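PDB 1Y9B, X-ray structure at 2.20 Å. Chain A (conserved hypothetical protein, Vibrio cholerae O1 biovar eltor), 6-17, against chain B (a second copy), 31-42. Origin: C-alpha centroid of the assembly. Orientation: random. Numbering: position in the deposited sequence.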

# COMPACT_ATOMS: atom_id res chain seq x y z
N PRO A 6 -15.05 20.24 -8.31
CA PRO A 6 -16.03 19.15 -8.37
C PRO A 6 -15.79 18.14 -7.24
O PRO A 6 -14.62 17.77 -6.96
CB PRO A 6 -15.76 18.49 -9.74
CG PRO A 6 -14.89 19.47 -10.49
CD PRO A 6 -14.15 20.26 -9.48
N ARG A 7 -16.86 17.72 -6.58
CA ARG A 7 -16.73 16.71 -5.54
C ARG A 7 -16.28 15.38 -6.14
O ARG A 7 -16.60 15.08 -7.30
CB ARG A 7 -18.05 16.50 -4.81
CG ARG A 7 -18.62 17.73 -4.06
CD ARG A 7 -20.16 17.82 -4.30
NE ARG A 7 -20.80 16.52 -4.63
CZ ARG A 7 -21.35 16.20 -5.81
NH1 ARG A 7 -21.37 17.07 -6.82
NH2 ARG A 7 -21.88 14.99 -5.98
N ILE A 8 -15.54 14.59 -5.36
CA ILE A 8 -15.41 13.17 -5.66
C ILE A 8 -16.73 12.49 -5.37
O ILE A 8 -17.40 12.80 -4.37
CB ILE A 8 -14.32 12.47 -4.84
CG1 ILE A 8 -12.94 13.08 -5.12
CG2 ILE A 8 -14.34 10.95 -5.11
CD1 ILE A 8 -11.96 12.80 -4.01
N THR A 9 -17.11 11.58 -6.27
CA THR A 9 -18.36 10.86 -6.21
C THR A 9 -18.21 9.59 -7.02
O THR A 9 -17.76 9.64 -8.17
CB THR A 9 -19.53 11.71 -6.77
OG1 THR A 9 -20.67 10.88 -6.98
CG2 THR A 9 -19.16 12.38 -8.11
N ALA A 10 -18.55 8.45 -6.43
CA ALA A 10 -18.69 7.20 -7.19
C ALA A 10 -19.85 6.41 -6.61
O ALA A 10 -20.14 6.51 -5.42
CB ALA A 10 -17.39 6.39 -7.18
N ARG A 11 -20.54 5.65 -7.46
CA ARG A 11 -21.56 4.73 -6.99
C ARG A 11 -20.88 3.43 -6.56
O ARG A 11 -19.91 2.99 -7.20
CB ARG A 11 -22.66 4.50 -8.06
CG ARG A 11 -22.26 3.65 -9.27
CD ARG A 11 -23.43 3.42 -10.27
NE ARG A 11 -23.33 4.34 -11.41
CZ ARG A 11 -24.10 5.42 -11.60
NH1 ARG A 11 -25.08 5.72 -10.74
NH2 ARG A 11 -23.91 6.19 -12.67
N VAL A 12 -21.33 2.83 -5.47
CA VAL A 12 -20.77 1.56 -5.04
C VAL A 12 -21.86 0.50 -4.98
O VAL A 12 -23.02 0.83 -4.71
CB VAL A 12 -20.00 1.68 -3.69
CG1 VAL A 12 -18.81 2.62 -3.84
CG2 VAL A 12 -20.91 2.17 -2.58
N ASP A 13 -21.54 -0.76 -5.25
CA ASP A 13 -22.53 -1.80 -4.95
C ASP A 13 -22.50 -2.15 -3.46
O ASP A 13 -21.63 -1.68 -2.73
CB ASP A 13 -22.42 -3.04 -5.86
CG ASP A 13 -21.12 -3.79 -5.70
OD1 ASP A 13 -20.60 -3.89 -4.57
OD2 ASP A 13 -20.63 -4.31 -6.73
N VAL A 14 -23.46 -2.94 -2.99
CA VAL A 14 -23.55 -3.22 -1.56
C VAL A 14 -22.27 -3.90 -1.05
O VAL A 14 -21.80 -3.58 0.04
CB VAL A 14 -24.86 -3.99 -1.17
CG1 VAL A 14 -24.88 -5.43 -1.76
CG2 VAL A 14 -25.09 -3.97 0.36
N ASP A 15 -21.71 -4.80 -1.85
CA ASP A 15 -20.49 -5.53 -1.48
C ASP A 15 -19.30 -4.60 -1.23
O ASP A 15 -18.53 -4.80 -0.28
CB ASP A 15 -20.12 -6.55 -2.58
CG ASP A 15 -21.11 -7.71 -2.68
OD1 ASP A 15 -22.30 -7.55 -2.31
OD2 ASP A 15 -20.68 -8.80 -3.15
N THR A 16 -19.16 -3.60 -2.08
CA THR A 16 -18.08 -2.62 -1.97
C THR A 16 -18.29 -1.73 -0.75
O THR A 16 -17.36 -1.54 0.03
CB THR A 16 -17.91 -1.84 -3.29
OG1 THR A 16 -17.42 -2.76 -4.28
CG2 THR A 16 -16.92 -0.68 -3.15
N GLN A 17 -19.51 -1.23 -0.58
CA GLN A 17 -19.86 -0.44 0.59
C GLN A 17 -19.55 -1.15 1.91
O GLN A 17 -19.02 -0.55 2.84
CB GLN A 17 -21.33 -0.07 0.58
CG GLN A 17 -21.65 0.90 1.70
CD GLN A 17 -23.11 0.95 2.06
OE1 GLN A 17 -23.75 -0.09 2.28
NE2 GLN A 17 -23.65 2.16 2.14
N SER B 31 -10.19 9.53 -14.80
CA SER B 31 -10.82 10.41 -13.82
C SER B 31 -10.23 10.28 -12.41
O SER B 31 -9.71 9.24 -12.02
CB SER B 31 -12.33 10.16 -13.77
OG SER B 31 -12.64 8.86 -13.36
N ILE B 32 -10.32 11.37 -11.67
CA ILE B 32 -10.06 11.35 -10.24
C ILE B 32 -10.97 10.32 -9.54
O ILE B 32 -10.48 9.51 -8.76
CB ILE B 32 -10.18 12.80 -9.63
CG1 ILE B 32 -8.96 13.64 -10.04
CG2 ILE B 32 -10.35 12.76 -8.10
CD1 ILE B 32 -8.99 15.13 -9.62
N ASN B 33 -12.27 10.34 -9.86
CA ASN B 33 -13.30 9.47 -9.27
C ASN B 33 -12.93 8.00 -9.34
O ASN B 33 -13.12 7.23 -8.37
CB ASN B 33 -14.66 9.64 -10.01
CG ASN B 33 -15.41 10.93 -9.63
OD1 ASN B 33 -15.12 11.58 -8.61
ND2 ASN B 33 -16.40 11.28 -10.45
N SER B 34 -12.45 7.59 -10.51
CA SER B 34 -11.91 6.26 -10.75
C SER B 34 -10.68 5.94 -9.92
O SER B 34 -10.61 4.89 -9.29
CB SER B 34 -11.56 6.09 -12.21
OG SER B 34 -12.61 5.37 -12.78
N PHE B 35 -9.70 6.83 -9.95
CA PHE B 35 -8.55 6.68 -9.08
C PHE B 35 -8.95 6.46 -7.60
O PHE B 35 -8.46 5.55 -6.93
CB PHE B 35 -7.61 7.88 -9.21
CG PHE B 35 -6.43 7.77 -8.29
CD1 PHE B 35 -5.31 7.03 -8.67
CD2 PHE B 35 -6.50 8.31 -6.98
CE1 PHE B 35 -4.22 6.88 -7.77
CE2 PHE B 35 -5.44 8.15 -6.09
CZ PHE B 35 -4.29 7.43 -6.48
N VAL B 36 -9.84 7.31 -7.11
CA VAL B 36 -10.27 7.33 -5.71
C VAL B 36 -10.96 6.03 -5.29
O VAL B 36 -10.59 5.42 -4.28
CB VAL B 36 -11.15 8.59 -5.42
CG1 VAL B 36 -11.84 8.52 -4.05
CG2 VAL B 36 -10.31 9.86 -5.57
N LEU B 37 -11.96 5.61 -6.06
CA LEU B 37 -12.68 4.36 -5.79
C LEU B 37 -11.74 3.15 -5.71
O LEU B 37 -11.81 2.39 -4.75
CB LEU B 37 -13.74 4.11 -6.84
CG LEU B 37 -14.47 2.77 -6.74
CD1 LEU B 37 -15.31 2.66 -5.46
CD2 LEU B 37 -15.31 2.50 -8.03
N ASN B 38 -10.87 3.01 -6.73
CA ASN B 38 -9.85 1.96 -6.78
C ASN B 38 -8.84 2.00 -5.63
O ASN B 38 -8.54 0.95 -5.05
CB ASN B 38 -9.12 1.99 -8.14
CG ASN B 38 -8.02 0.90 -8.24
OD1 ASN B 38 -6.89 1.06 -7.73
ND2 ASN B 38 -8.36 -0.22 -8.90
N ALA B 39 -8.30 3.19 -5.32
CA ALA B 39 -7.47 3.40 -4.14
C ALA B 39 -8.17 2.95 -2.84
O ALA B 39 -7.53 2.41 -1.99
CB ALA B 39 -7.07 4.83 -4.05
N ALA B 40 -9.48 3.17 -2.73
CA ALA B 40 -10.25 2.87 -1.51
C ALA B 40 -10.48 1.38 -1.31
O ALA B 40 -10.41 0.89 -0.20
CB ALA B 40 -11.59 3.57 -1.56
N ILE B 41 -10.78 0.70 -2.41
CA ILE B 41 -11.02 -0.74 -2.41
C ILE B 41 -9.75 -1.50 -2.08
O ILE B 41 -9.78 -2.43 -1.27
CB ILE B 41 -11.66 -1.20 -3.75
CG1 ILE B 41 -13.08 -0.63 -3.89
CG2 ILE B 41 -11.67 -2.71 -3.88
CD1 ILE B 41 -13.58 -0.73 -5.34
N GLU B 42 -8.64 -1.09 -2.67
CA GLU B 42 -7.32 -1.70 -2.43
C GLU B 42 -6.90 -1.54 -0.96
O GLU B 42 -6.47 -2.50 -0.32
CB GLU B 42 -6.32 -1.07 -3.40
CG GLU B 42 -4.93 -1.73 -3.48
CD GLU B 42 -3.85 -0.80 -4.09
OE1 GLU B 42 -4.17 0.13 -4.89
OE2 GLU B 42 -2.66 -1.00 -3.75
O HOH W 1 -14.62 13.87 -9.48

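The polar part of this contact is concentrated on one residue, Asn B33, in the first turn of the chain B helix. Its CA-to-CB bond points sideways, but the m rotamer brings the amide nearer the strand, where OD1 accepts from the backbone of Thr A9: N to OD1 is 3.1 Å, with an N-H...O angle of 163°. This is the one direct hydrogen bond between the two stretches. The other half of the amide does not complete a pair. Thr A9 O lies 3.1 Å from Asn B33 ND2, yet the angle is poor, so the approach is proximity without a bond. A side chain can thus serve a strand NH without matching its carbonyl.

Water extends this site. Water 1 donates to Asn B33 OD1 at 2.5 Å and to Arg A7 O at 3.2 Å, linking the amide oxygen to a carbonyl it could not bond directly, since both are acceptors. OD1 therefore accepts two hydrogen bonds, one from Thr A9 N and one from the water.

The apolar contacts use helix positions 32, 36, 37 and 41; the CA-to-CB bonds of the first three point toward chain A, while that of Ile B41 points sideways and the end of its side chain comes nearer. Ile A8 reaches two of them: its CG1 lies 4.0 Å from Ile B32 CG2, and its CG2 lies 3.6 Å from Val B36 CG1. Next along the helix, Leu B37 meets the far end of the strand and the loop after it, with CB 4.3 Å from Ala A10 CB and CD1 3.9 Å from Val A12 CG1. The small side chain of Ala A10 points toward the helix, whereas Thr A9 and Arg A11 point away, the alternation expected of a strand. At the last contact, the methyl CG2 of Thr A16 sits 3.9 Å from Ile B41 CG1, so a polar residue offers carbon to the neighbouring chain.

Local bonds support both helices. Asp A13 caps the chain A helix, its OD1 accepting from Thr A16 N at 2.9 Å, at the very residue whose methyl packs against Ile B41. Ser B31 does the same for chain B, with OG accepting from Ser B34 N at 3.1 Å. Neither cap residue contacts the other stretch.

The strand and helix axes cross at 65° and approach to 7.7 Å, and the two stretches together bury 403 Å². The rule to read here is economical: one well-aimed amide engages the strand backbone and also covers much of the surface, while aliphatic side chains along the helix add apolar packing.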